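Local coordinates for serine proteinase inhibitor 1 (Myxoma virus, PDB 6BJ5), which inhibits serine proteases as a poxviral member of the serpin family and is important in the virulence of the virus, at residues G53-K56 / R57-V61; V157-P160 / S161-T164; L203-R207 / R208-M212; P217-L220 / G221-V224; S230-R233 / F234-R237. All coordinates share one frame; numbering follows the deposited sequence.

How the contacts relate
Contacts 3, 4 and 5 belong to the part of the serpin fold built on the three-stranded antiparallel sheet 188-191, 198-204 and 210-217. Contact 3 closes its 198-204/210-217 hairpin, contact 4 leads from the end of strand 210-217 into helix 220-226, and contact 5 lies in the following helix, 229-238. Nearest atoms of contacts 4 and 5 are about 4 Å apart, and those of contact 3 and contact 2, a surface turn, about 5 Å. Contact 1 stands apart, 48 Å from contact 2 between centres; its nearest neighbour is contact 5, about 14 Å away between nearest atoms. The side chain of Leu220 in contact 4 is about 11 Å from a glycan sugar.

Contact 1 of 5, residues G53-K56 / R57-V61; sequences GNTK and REIDV
Arg57 lies alongside Asn54 in the short helix 53-58, pointing the same way. Its CB packs 3.6 Å from Asn54 O, CG continues anti to the backbone N (chi1 -177°), and CD comes within 4.0 Å of Asn54 OD1. A bend at chi3 then turns the guanidinium beside the amide, the two planes only 17° apart. Arg57 NE gives a straight bond of 2.9 Å to Asn54 OD1, while NH2 adds a weak one of 3.3 Å to that same oxygen. The oxygen sits at the edge of the guanidinium, in its plane, which probably limits rotation of both flat ends. Asn54 ND2 instead turns to Asp270 OD2.

Along the backbone, Arg57 N bonds Gly53 O and Glu58 N bonds Asn54 O. At Ile59, the centre of an inverse gamma turn, the backbone N makes two weak bonds, to Thr55 O and Lys56 O. Lys56 and Ile59 pack on Arg48 and Leu44 of the preceding, longer helix 37-49. Glu58 OE1 takes hydrogen bonds from the backbone N of Arg269 and Asp270. One water donates both to this OE1 and, over 3.0 Å, to Thr55 O, where Ile59 CD1 also rests.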
loop_
_atom_site.group_PDB
_atom_site.type_symbol
_atom_site.label_atom_id
_atom_site.label_comp_id
_atom_site.label_asym_id
_atom_site.label_seq_id
_atom_site.Cartn_x
_atom_site.Cartn_y
_atom_site.Cartn_z
ATOM N N GLY A 53 10.454 12.339 22.030
ATOM C CA GLY A 53 10.687 11.378 23.095
ATOM C C GLY A 53 10.493 9.936 22.661
ATOM O O GLY A 53 10.980 9.498 21.609
ATOM N N ASN A 54 9.804 9.170 23.518
ATOM C CA ASN A 54 9.564 7.769 23.206
ATOM C C ASN A 54 8.576 7.598 22.056
ATOM O O ASN A 54 8.694 6.648 21.270
ATOM C CB ASN A 54 9.043 7.018 24.424
ATOM C CG ASN A 54 9.233 5.517 24.284
ATOM O OD1 ASN A 54 10.286 5.040 23.804
ATOM N ND2 ASN A 54 8.195 4.764 24.623
ATOM N N THR A 55 7.549 8.447 21.984
ATOM C CA THR A 55 6.561 8.302 20.920
ATOM C C THR A 55 7.238 8.353 19.555
ATOM O O THR A 55 6.989 7.505 18.687
ATOM C CB THR A 55 5.471 9.363 21.069
ATOM O OG1 THR A 55 4.823 9.177 22.332
ATOM C CG2 THR A 55 4.417 9.239 19.976
ATOM N N LYS A 56 8.149 9.308 19.375
ATOM C CA LYS A 56 8.872 9.436 18.119
ATOM C C LYS A 56 9.772 8.226 17.876
ATOM O O LYS A 56 9.830 7.682 16.763
ATOM C CB LYS A 56 9.690 10.735 18.168
ATOM C CG LYS A 56 10.536 11.043 16.927
ATOM C CD LYS A 56 11.203 12.404 17.082
ATOM C CE LYS A 56 12.343 12.609 16.095
ATOM N NZ LYS A 56 12.834 14.026 16.078
ATOM N N ARG A 57 10.495 7.798 18.909
ATOM C CA ARG A 57 11.400 6.671 18.752
ATOM C C ARG A 57 10.660 5.439 18.251
ATOM O O ARG A 57 11.189 4.700 17.416
ATOM C CB ARG A 57 12.102 6.369 20.071
ATOM C CG ARG A 57 13.110 5.249 19.979
ATOM C CD ARG A 57 13.479 4.742 21.353
ATOM N NE ARG A 57 12.388 4.020 22.003
ATOM C CZ ARG A 57 12.185 2.713 21.857
ATOM N NH1 ARG A 57 13.004 2.004 21.068
ATOM N NH2 ARG A 57 11.168 2.115 22.488
ATOM N N GLU A 58 9.440 5.197 18.755
ATOM C CA GLU A 58 8.688 4.018 18.337
ATOM C C GLU A 58 8.178 4.140 16.911
ATOM O O GLU A 58 7.864 3.120 16.289
ATOM C CB GLU A 58 7.480 3.754 19.242
ATOM C CG GLU A 58 7.689 3.700 20.749
ATOM C CD GLU A 58 6.396 3.304 21.502
ATOM O OE1 GLU A 58 5.288 3.726 21.109
ATOM O OE2 GLU A 58 6.482 2.565 22.503
ATOM N N ILE A 59 8.085 5.355 16.381
ATOM C CA ILE A 59 7.743 5.553 14.984
ATOM C C ILE A 59 9.028 5.394 14.194
ATOM O O ILE A 59 9.601 6.362 13.684
ATOM C CB ILE A 59 7.044 6.904 14.768
ATOM C CG1 ILE A 59 5.744 6.925 15.579
ATOM C CG2 ILE A 59 6.765 7.151 13.297
ATOM C CD1 ILE A 59 5.336 8.294 16.033
ATOM N N ASP A 60 9.490 4.154 14.113
ATOM C CA ASP A 60 10.765 3.805 13.494
ATOM C C ASP A 60 10.594 3.763 11.972
ATOM O O ASP A 60 10.129 2.771 11.414
ATOM C CB ASP A 60 11.257 2.480 14.064
ATOM C CG ASP A 60 12.757 2.339 13.982
ATOM O OD1 ASP A 60 13.340 2.759 12.961
ATOM O OD2 ASP A 60 13.359 1.837 14.961
ATOM N N VAL A 61 10.977 4.839 11.293
ATOM C CA VAL A 61 10.641 5.062 9.887
ATOM C C VAL A 61 11.723 5.926 9.248
ATOM O O VAL A 61 12.331 6.744 9.951
ATOM C CB VAL A 61 9.239 5.697 9.774
ATOM C CG1 VAL A 61 9.045 6.437 8.475
ATOM C CG2 VAL A 61 8.186 4.615 9.866
HETATM O O HOH W 1 4.680 5.677 19.477
#

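Contact 2 of 5, residues V157-P160 / S161-T164; sequences VFDP and SFTT
Asp159 and Ser161 form an Asx turn at the start of a short 3-10 turn, in the surface loop between strands 142-153 and 164-170. Asp159 OD1 accepts twice from the serine: from Ser161 N over 2.9 Å and from Ser161 OG over 2.7 Å. Both donors come from the same face of the carboxylate, well above its plane. Two torsions bring the groups together: CG of Asp159 is anti to its backbone N (chi1 -175°), and OG of Ser161 sits between backbone N and carbonyl carbon (chi1 63°).

The main-chain carbonyls are also engaged. Asp159 O takes Phe162 N at 3.1 Å, and Pro160 O takes Thr163 N at 2.9 Å, the successive three-residue steps of a 3-10 turn; in each case the donor stands above the carbonyl plane. A water donates to Asp159 O and also to Thr163 OG1, 2.9 Å away, bridging the two ends of the turn. Thr163 OG1 has a further partner in Glu303 OE2, which ties this buried hydroxyl to the loop between strands 293-302 and 305-314, and Phe158, just before the turn, makes a cation-pi contact with Lys182. The second carboxylate oxygen meets an aromatic edge: with carboxylate and ring planes 81° apart, Asp159 OD2 lies 3.6 Å from Phe162 CD2, and Asp159 CB also lies in the plane of that ring.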
loop_
_atom_site.group_PDB
_atom_site.type_symbol
_atom_site.label_atom_id
_atom_site.label_comp_id
_atom_site.label_asym_id
_atom_site.label_seq_id
_atom_site.Cartn_x
_atom_site.Cartn_y
_atom_site.Cartn_z
ATOM N N VAL A 157 2.493 -5.375 -23.284
ATOM C CA VAL A 157 1.105 -5.587 -22.885
ATOM C C VAL A 157 0.649 -6.984 -23.278
ATOM O O VAL A 157 1.231 -7.640 -24.143
ATOM C CB VAL A 157 0.198 -4.538 -23.538
ATOM C CG1 VAL A 157 0.691 -3.129 -23.230
ATOM C CG2 VAL A 157 0.072 -4.837 -25.055
ATOM N N PHE A 158 -0.421 -7.440 -22.630
ATOM C CA PHE A 158 -1.123 -8.643 -23.050
ATOM C C PHE A 158 -2.116 -8.291 -24.161
ATOM O O PHE A 158 -2.544 -7.144 -24.312
ATOM C CB PHE A 158 -1.885 -9.286 -21.888
ATOM C CG PHE A 158 -1.022 -9.830 -20.763
ATOM C CD1 PHE A 158 -0.897 -11.210 -20.579
ATOM C CD2 PHE A 158 -0.431 -8.965 -19.820
ATOM C CE1 PHE A 158 -0.155 -11.728 -19.518
ATOM C CE2 PHE A 158 0.324 -9.468 -18.754
ATOM C CZ PHE A 158 0.457 -10.849 -18.595
ATOM N N ASP A 159 -2.490 -9.299 -24.938
ATOM C CA ASP A 159 -3.499 -9.123 -25.963
ATOM C C ASP A 159 -4.851 -9.522 -25.400
ATOM O O ASP A 159 -5.035 -10.690 -25.032
ATOM C CB ASP A 159 -3.175 -9.959 -27.179
ATOM C CG ASP A 159 -4.134 -9.715 -28.325
ATOM O OD1 ASP A 159 -5.278 -9.241 -28.109
ATOM O OD2 ASP A 159 -3.738 -10.036 -29.459
ATOM N N PRO A 160 -5.806 -8.607 -25.311
ATOM C CA PRO A 160 -7.100 -8.962 -24.718
ATOM C C PRO A 160 -7.811 -10.080 -25.454
ATOM O O PRO A 160 -8.512 -10.877 -24.811
ATOM C CB PRO A 160 -7.893 -7.652 -24.813
ATOM C CG PRO A 160 -6.885 -6.592 -25.026
ATOM C CD PRO A 160 -5.772 -7.219 -25.785
ATOM N N SER A 161 -7.623 -10.187 -26.781
ATOM C CA SER A 161 -8.331 -11.201 -27.559
ATOM C C SER A 161 -7.907 -12.625 -27.210
ATOM O O SER A 161 -8.645 -13.558 -27.527
ATOM C CB SER A 161 -8.136 -10.959 -29.057
ATOM O OG SER A 161 -6.756 -11.085 -29.385
ATOM N N PHE A 162 -6.772 -12.813 -26.538
ATOM C CA PHE A 162 -6.352 -14.133 -26.091
ATOM C C PHE A 162 -6.639 -14.365 -24.612
ATOM O O PHE A 162 -6.320 -15.437 -24.077
ATOM C CB PHE A 162 -4.855 -14.344 -26.388
ATOM C CG PHE A 162 -4.556 -14.571 -27.855
ATOM C CD1 PHE A 162 -4.669 -15.821 -28.410
ATOM C CD2 PHE A 162 -4.184 -13.520 -28.673
ATOM C CE1 PHE A 162 -4.421 -16.020 -29.754
ATOM C CE2 PHE A 162 -3.931 -13.720 -30.022
ATOM C CZ PHE A 162 -4.046 -14.962 -30.554
ATOM N N THR A 163 -7.260 -13.398 -23.948
ATOM C CA THR A 163 -7.709 -13.587 -22.579
ATOM C C THR A 163 -8.936 -14.502 -22.568
ATOM O O THR A 163 -9.871 -14.314 -23.352
ATOM C CB THR A 163 -8.035 -12.225 -21.965
ATOM O OG1 THR A 163 -6.879 -11.370 -22.028
ATOM C CG2 THR A 163 -8.477 -12.383 -20.532
ATOM N N THR A 164 -8.935 -15.510 -21.701
ATOM C CA THR A 164 -10.015 -16.482 -21.701
ATOM C C THR A 164 -10.473 -16.762 -20.278
ATOM O O THR A 164 -9.725 -16.584 -19.317
ATOM C CB THR A 164 -9.586 -17.806 -22.325
ATOM O OG1 THR A 164 -8.733 -18.499 -21.397
ATOM C CG2 THR A 164 -8.832 -17.558 -23.639
HETATM O O HOH W 2 -4.195 -12.206 -22.570
#

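Contact 3 of 5, residues L203-R207 / R208-M212; sequences LPYKR and RQTAM
Leu203 and Met212 are joined by two backbone bonds, Leu203 N to Met212 O at 2.7 Å and Met212 N to Leu203 O at 2.8 Å, an antiparallel hydrogen-bonded pair near the tip of the beta hairpin of strands 198-204 and 210-217. Pro204 and Ala211 follow as a non-hydrogen-bonded pair, and a longer bond from Tyr205 N to Thr210 O, 3.2 Å, is the last rung before the bend. There a type I beta turn from Tyr205 to Arg208 reverses the chain, closed by Arg208 N to Tyr205 O at 2.9 Å; Arg208 takes a positive phi of 70° two residues before the second strand begins.

Tyr205 carries most of the side-chain packing. With CG anti to the carbonyl carbon (chi1 -68°), its ring lies along the opposite strand: Thr210 C meets the edge in the ring plane, and CE2 comes 3.6 Å from Ala211 C. Tyr205 OH touches Met212 CE at 3.6 Å, the methyl being brought there by a bend at chi3. On the other face Ala211 CB packs 3.8 Å from Pro204 CA.

Trp154 stacks on the Tyr205 ring, whose OH is hydrogen-bonded to Thr306 OG1 of strand 305-314, consistent with an inserted reactive-centre loop. Thr210 to Met212 pair with a strand of the second chain, probably the C-terminal fragment, extending the sheet.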
loop_
_atom_site.group_PDB
_atom_site.type_symbol
_atom_site.label_atom_id
_atom_site.label_comp_id
_atom_site.label_asym_id
_atom_site.label_seq_id
_atom_site.Cartn_x
_atom_site.Cartn_y
_atom_site.Cartn_z
ATOM N N LEU A 203 7.398 -8.399 -13.944
ATOM C CA LEU A 203 6.681 -7.791 -15.049
ATOM C C LEU A 203 6.985 -6.307 -15.056
ATOM O O LEU A 203 6.477 -5.576 -14.197
ATOM C CB LEU A 203 5.180 -8.028 -14.895
ATOM C CG LEU A 203 4.744 -9.473 -14.695
ATOM C CD1 LEU A 203 3.332 -9.484 -14.155
ATOM C CD2 LEU A 203 4.779 -10.188 -16.023
ATOM N N PRO A 204 7.843 -5.815 -15.938
ATOM C CA PRO A 204 8.145 -4.382 -15.934
ATOM C C PRO A 204 7.051 -3.534 -16.563
ATOM O O PRO A 204 6.426 -3.911 -17.555
ATOM C CB PRO A 204 9.433 -4.300 -16.760
ATOM C CG PRO A 204 9.383 -5.487 -17.656
ATOM C CD PRO A 204 8.733 -6.572 -16.841
ATOM N N TYR A 205 6.878 -2.335 -16.006
ATOM C CA TYR A 205 5.960 -1.357 -16.572
ATOM C C TYR A 205 6.704 -0.545 -17.614
ATOM O O TYR A 205 7.923 -0.636 -17.736
ATOM C CB TYR A 205 5.384 -0.434 -15.497
ATOM C CG TYR A 205 4.458 -1.141 -14.551
ATOM C CD1 TYR A 205 3.184 -1.511 -14.945
ATOM C CD2 TYR A 205 4.887 -1.483 -13.274
ATOM C CE1 TYR A 205 2.361 -2.190 -14.084
ATOM C CE2 TYR A 205 4.079 -2.149 -12.410
ATOM C CZ TYR A 205 2.819 -2.510 -12.819
ATOM O OH TYR A 205 2.006 -3.190 -11.952
ATOM N N LYS A 206 5.955 0.267 -18.372
ATOM C CA LYS A 206 6.543 0.925 -19.536
ATOM C C LYS A 206 7.584 1.962 -19.117
ATOM O O LYS A 206 8.523 2.237 -19.868
ATOM C CB LYS A 206 5.436 1.540 -20.404
ATOM C CG LYS A 206 5.876 2.582 -21.428
ATOM C CD LYS A 206 4.667 3.178 -22.158
ATOM C CE LYS A 206 5.013 4.438 -22.955
ATOM N NZ LYS A 206 3.814 5.321 -23.103
ATOM N N ARG A 207 7.472 2.498 -17.899
ATOM C CA ARG A 207 8.502 3.399 -17.385
ATOM C C ARG A 207 9.833 2.672 -17.189
ATOM O O ARG A 207 10.901 3.245 -17.416
ATOM C CB ARG A 207 8.027 4.017 -16.064
ATOM C CG ARG A 207 6.748 4.895 -16.119
ATOM C CD ARG A 207 6.881 6.162 -16.983
ATOM N NE ARG A 207 7.006 5.859 -18.408
ATOM C CZ ARG A 207 7.249 6.758 -19.357
ATOM N NH1 ARG A 207 7.351 6.372 -20.623
ATOM N NH2 ARG A 207 7.391 8.037 -19.043
ATOM N N ARG A 208 9.779 1.416 -16.759
ATOM C CA ARG A 208 10.863 0.515 -16.364
ATOM C C ARG A 208 11.546 0.922 -15.049
ATOM O O ARG A 208 12.512 0.262 -14.672
ATOM C CB ARG A 208 11.931 0.318 -17.456
ATOM C CG ARG A 208 11.993 -1.157 -17.928
ATOM C CD ARG A 208 13.265 -1.590 -18.669
ATOM N NE ARG A 208 13.299 -1.198 -20.078
ATOM C CZ ARG A 208 14.284 -0.506 -20.641
ATOM N NH1 ARG A 208 15.326 -0.138 -19.909
ATOM N NH2 ARG A 208 14.231 -0.194 -21.933
ATOM N N GLN A 209 11.064 1.936 -14.311
ATOM C CA GLN A 209 11.492 2.113 -12.920
ATOM C C GLN A 209 10.569 1.426 -11.940
ATOM O O GLN A 209 10.983 1.114 -10.817
ATOM C CB GLN A 209 11.500 3.576 -12.474
ATOM C CG GLN A 209 12.471 4.501 -13.100
ATOM C CD GLN A 209 11.964 4.898 -14.437
ATOM O OE1 GLN A 209 10.753 4.926 -14.640
ATOM N NE2 GLN A 209 12.858 5.248 -15.351
ATOM N N THR A 210 9.326 1.213 -12.337
ATOM C CA THR A 210 8.393 0.456 -11.532
ATOM C C THR A 210 8.142 -0.885 -12.213
ATOM O O THR A 210 8.214 -1.009 -13.440
ATOM C CB THR A 210 7.102 1.267 -11.335
ATOM O OG1 THR A 210 6.598 1.713 -12.602
ATOM C CG2 THR A 210 7.386 2.496 -10.523
ATOM N N ALA A 211 7.852 -1.899 -11.402
ATOM C CA ALA A 211 7.624 -3.228 -11.951
ATOM C C ALA A 211 6.793 -4.045 -10.976
ATOM O O ALA A 211 6.763 -3.766 -9.774
ATOM C CB ALA A 211 8.953 -3.931 -12.244
ATOM N N MET A 212 6.173 -5.101 -11.493
ATOM C CA MET A 212 5.403 -6.010 -10.660
ATOM C C MET A 212 6.164 -7.310 -10.480
ATOM O O MET A 212 6.583 -7.937 -11.454
ATOM C CB MET A 212 4.008 -6.276 -11.224
ATOM C CG MET A 212 3.227 -7.271 -10.371
ATOM S SD MET A 212 1.500 -7.536 -10.829
ATOM C CE MET A 212 0.758 -6.043 -10.165
#

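Contact 4 of 5, residues P217-L220 / G221-V224; sequences PDDL and GEIV
Leu220 O receives Val224 N at 2.9 Å, a bond that lies nearly along the C=O axis and closes the opening turn of helix 220-226. Just before it, Asp219 has an extended backbone (phi -147°, psi 106°), and from Leu220 onward the chain is helical. The buried Gly221 lies in this first turn, with its N close to the aspartate carboxylate.

Asp219 is the N-cap. Its CG, anti to the backbone N, swings the carboxylate toward the helix end, where OD1 accepts from Glu222 N over a long, weak 3.4 Å. A carboxylate here, facing the N-H groups of the first turn, would probably be favoured by the helix N-terminus. Its other oxygen, OD2, stands 4.0 Å from Glu222 OE1, a pair of like charges that is probably eased by the salt bridge from Glu222 OE1 to Arg225. The carboxylate planes are 55° apart, and Asp219 CG rests 3.9 Å from Glu222 CB.

On the buried side Ile223 turns back over the segment before the helix: its CG1, anti to the carbonyl carbon, comes 3.6 Å from Pro217 CB, the ring of the proline crossing the isoleucine at a slant. Both residues pack on Tyr198 of strand 198-204. Leu220 and Val224 form a second, looser pair one turn apart, with Leu220 CG and Val224 CG2 at 4.5 Å, and both touch Tyr27. Pro15 of the second chain packs against Pro217 and Leu220.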
loop_
_atom_site.group_PDB
_atom_site.type_symbol
_atom_site.label_atom_id
_atom_site.label_comp_id
_atom_site.label_asym_id
_atom_site.label_seq_id
_atom_site.Cartn_x
_atom_site.Cartn_y
_atom_site.Cartn_z
ATOM N N PRO A 217 3.047 -19.317 -5.179
ATOM C CA PRO A 217 3.575 -20.332 -4.261
ATOM C C PRO A 217 2.690 -21.549 -4.111
ATOM O O PRO A 217 1.526 -21.545 -4.520
ATOM C CB PRO A 217 3.640 -19.571 -2.935
ATOM C CG PRO A 217 2.342 -18.778 -2.968
ATOM C CD PRO A 217 2.105 -18.427 -4.473
ATOM N N ASP A 218 3.234 -22.601 -3.504
ATOM C CA ASP A 218 2.410 -23.731 -3.097
ATOM C C ASP A 218 1.667 -23.470 -1.790
ATOM O O ASP A 218 0.680 -24.160 -1.506
ATOM C CB ASP A 218 3.283 -24.981 -2.954
ATOM C CG ASP A 218 4.022 -25.336 -4.244
ATOM O OD1 ASP A 218 3.545 -24.967 -5.346
ATOM O OD2 ASP A 218 5.092 -25.976 -4.150
ATOM N N ASP A 219 2.117 -22.481 -1.010
ATOM C CA ASP A 219 1.490 -22.070 0.250
ATOM C C ASP A 219 1.694 -20.568 0.381
ATOM O O ASP A 219 2.813 -20.111 0.643
ATOM C CB ASP A 219 2.083 -22.798 1.460
ATOM C CG ASP A 219 1.324 -22.511 2.773
ATOM O OD1 ASP A 219 0.551 -21.529 2.843
ATOM O OD2 ASP A 219 1.526 -23.252 3.763
ATOM N N LEU A 220 0.626 -19.802 0.172
ATOM C CA LEU A 220 0.749 -18.352 0.221
ATOM C C LEU A 220 1.038 -17.871 1.638
ATOM O O LEU A 220 1.979 -17.096 1.857
ATOM C CB LEU A 220 -0.526 -17.715 -0.319
ATOM C CG LEU A 220 -0.597 -16.200 -0.347
ATOM C CD1 LEU A 220 0.518 -15.675 -1.223
ATOM C CD2 LEU A 220 -1.955 -15.822 -0.905
ATOM N N GLY A 221 0.285 -18.379 2.624
ATOM C CA GLY A 221 0.451 -17.916 3.994
ATOM C C GLY A 221 1.871 -18.047 4.505
ATOM O O GLY A 221 2.333 -17.225 5.303
ATOM N N GLU A 222 2.590 -19.065 4.039
ATOM C CA GLU A 222 3.995 -19.197 4.395
ATOM C C GLU A 222 4.829 -18.076 3.779
ATOM O O GLU A 222 5.750 -17.560 4.424
ATOM C CB GLU A 222 4.502 -20.580 3.998
ATOM C CG GLU A 222 5.558 -21.114 4.966
ATOM C CD GLU A 222 5.003 -21.345 6.390
ATOM O OE1 GLU A 222 3.767 -21.450 6.558
ATOM O OE2 GLU A 222 5.807 -21.416 7.349
ATOM N N ILE A 223 4.548 -17.705 2.525
ATOM C CA ILE A 223 5.243 -16.567 1.919
ATOM C C ILE A 223 4.963 -15.286 2.695
ATOM O O ILE A 223 5.847 -14.442 2.876
ATOM C CB ILE A 223 4.840 -16.403 0.449
ATOM C CG1 ILE A 223 5.269 -17.621 -0.349
ATOM C CG2 ILE A 223 5.478 -15.150 -0.119
ATOM C CD1 ILE A 223 6.733 -17.830 -0.297
ATOM N N VAL A 224 3.718 -15.100 3.124
ATOM C CA VAL A 224 3.362 -13.885 3.848
ATOM C C VAL A 224 4.179 -13.781 5.132
ATOM O O VAL A 224 4.770 -12.737 5.436
ATOM C CB VAL A 224 1.850 -13.852 4.114
ATOM C CG1 VAL A 224 1.513 -12.814 5.161
ATOM C CG2 VAL A 224 1.107 -13.565 2.822
#

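Contact 5 of 5, residues S230-R233 / F234-R237; sequences SLVR and FWIR
The indole of Trp235 has Leu231 O over one face, 3.3 Å above the plane and offset toward the rim. The side chain of Leu231 also packs on this ring system: Leu231 CD2 lies 3.5 Å from Trp235 CZ2 and Leu231 CD1 3.6 Å from Trp235 NE1. A chi1 of -177°, anti to the backbone N, places CG, and the methyls beyond it, against the indole. Leu231 CD1 also comes 3.9 Å from Phe234 CD1, so one leucine bridges two aromatics three and four residues ahead. On the six-membered ring, Val232 CG2 touches Trp235 CZ3 at 4.1 Å. The guanidinium of Arg237, folded back by a bend at chi3, has Arg233 C and Phe234 CA over one face, laying its charged end against the helix backbone.

Four regular i to i+4 bonds hold this stretch of helix 229-238 together, from Phe234 N to Ser230 O (2.8 Å) through Arg237 N to Arg233 O (2.9 Å). Ahead of them, Asp228 OD1 takes Ser230 OG and Leu231 N.

Trp235 faces the three-stranded sheet: its NE1 is hydrogen-bonded to Tyr198 OH, its ring meets those of Phe191 and Tyr198, and it touches Val200 of strand 198-204, while Leu19 of the second chain packs against it.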
loop_
_atom_site.group_PDB
_atom_site.type_symbol
_atom_site.label_atom_id
_atom_site.label_comp_id
_atom_site.label_asym_id
_atom_site.label_seq_id
_atom_site.Cartn_x
_atom_site.Cartn_y
_atom_site.Cartn_z
ATOM N N SER A 230 14.887 -8.078 2.937
ATOM C CA SER A 230 15.966 -8.994 2.574
ATOM C C SER A 230 15.467 -10.012 1.557
ATOM O O SER A 230 16.057 -10.189 0.482
ATOM C CB SER A 230 16.513 -9.700 3.822
ATOM O OG SER A 230 15.772 -10.870 4.147
ATOM N N LEU A 231 14.328 -10.633 1.851
ATOM C CA LEU A 231 13.780 -11.617 0.937
ATOM C C LEU A 231 13.529 -11.013 -0.433
ATOM O O LEU A 231 13.812 -11.649 -1.454
ATOM C CB LEU A 231 12.502 -12.206 1.520
ATOM C CG LEU A 231 11.922 -13.300 0.640
ATOM C CD1 LEU A 231 12.964 -14.394 0.463
ATOM C CD2 LEU A 231 10.668 -13.856 1.295
ATOM N N VAL A 232 13.036 -9.774 -0.477
ATOM C CA VAL A 232 12.756 -9.127 -1.758
ATOM C C VAL A 232 14.039 -8.879 -2.538
ATOM O O VAL A 232 14.101 -9.125 -3.748
ATOM C CB VAL A 232 11.958 -7.829 -1.555
ATOM C CG1 VAL A 232 11.860 -7.083 -2.864
ATOM C CG2 VAL A 232 10.571 -8.150 -1.018
ATOM N N ARG A 233 15.076 -8.358 -1.877
ATOM C CA ARG A 233 16.325 -8.125 -2.599
ATOM C C ARG A 233 16.948 -9.448 -3.033
ATOM O O ARG A 233 17.543 -9.537 -4.113
ATOM C CB ARG A 233 17.296 -7.315 -1.743
ATOM C CG ARG A 233 16.862 -5.866 -1.433
ATOM C CD ARG A 233 18.001 -5.141 -0.732
ATOM N NE ARG A 233 18.455 -5.980 0.373
ATOM C CZ ARG A 233 18.094 -5.832 1.642
ATOM N NH1 ARG A 233 17.272 -4.847 1.994
ATOM N NH2 ARG A 233 18.556 -6.679 2.560
ATOM N N PHE A 234 16.801 -10.487 -2.201
ATOM C CA PHE A 234 17.208 -11.838 -2.578
ATOM C C PHE A 234 16.530 -12.262 -3.872
ATOM O O PHE A 234 17.198 -12.680 -4.828
ATOM C CB PHE A 234 16.846 -12.794 -1.442
ATOM C CG PHE A 234 17.115 -14.248 -1.728
ATOM C CD1 PHE A 234 16.494 -15.224 -0.962
ATOM C CD2 PHE A 234 17.991 -14.651 -2.722
ATOM C CE1 PHE A 234 16.723 -16.564 -1.190
ATOM C CE2 PHE A 234 18.211 -15.989 -2.955
ATOM C CZ PHE A 234 17.582 -16.944 -2.186
ATOM N N TRP A 235 15.198 -12.136 -3.922
ATOM C CA TRP A 235 14.462 -12.385 -5.156
ATOM C C TRP A 235 15.080 -11.631 -6.317
ATOM O O TRP A 235 15.323 -12.208 -7.376
ATOM C CB TRP A 235 12.991 -11.987 -5.001
ATOM C CG TRP A 235 12.202 -12.865 -4.100
ATOM C CD1 TRP A 235 12.529 -14.125 -3.688
ATOM C CD2 TRP A 235 10.957 -12.542 -3.470
ATOM N NE1 TRP A 235 11.559 -14.611 -2.855
ATOM C CE2 TRP A 235 10.581 -13.661 -2.699
ATOM C CE3 TRP A 235 10.117 -11.420 -3.491
ATOM C CZ2 TRP A 235 9.390 -13.697 -1.950
ATOM C CZ3 TRP A 235 8.930 -11.449 -2.728
ATOM C CH2 TRP A 235 8.584 -12.579 -1.971
ATOM N N ILE A 236 15.351 -10.332 -6.137
ATOM C CA ILE A 236 15.815 -9.559 -7.284
ATOM C C ILE A 236 17.189 -10.028 -7.741
ATOM O O ILE A 236 17.490 -10.007 -8.943
ATOM C CB ILE A 236 15.789 -8.057 -6.969
ATOM C CG1 ILE A 236 14.332 -7.597 -6.837
ATOM C CG2 ILE A 236 16.535 -7.273 -8.067
ATOM C CD1 ILE A 236 14.150 -6.199 -6.319
ATOM N N ARG A 237 18.042 -10.467 -6.809
ATOM C CA ARG A 237 19.379 -10.886 -7.206
ATOM C C ARG A 237 19.336 -12.238 -7.900
ATOM O O ARG A 237 20.068 -12.466 -8.866
ATOM C CB ARG A 237 20.332 -10.944 -6.003
ATOM C CG ARG A 237 20.596 -9.612 -5.295
ATOM C CD ARG A 237 21.623 -9.720 -4.152
ATOM N NE ARG A 237 21.420 -10.884 -3.297
ATOM C CZ ARG A 237 20.991 -10.828 -2.039
ATOM N NH1 ARG A 237 20.692 -9.658 -1.486
ATOM N NH2 ARG A 237 20.840 -11.947 -1.343
#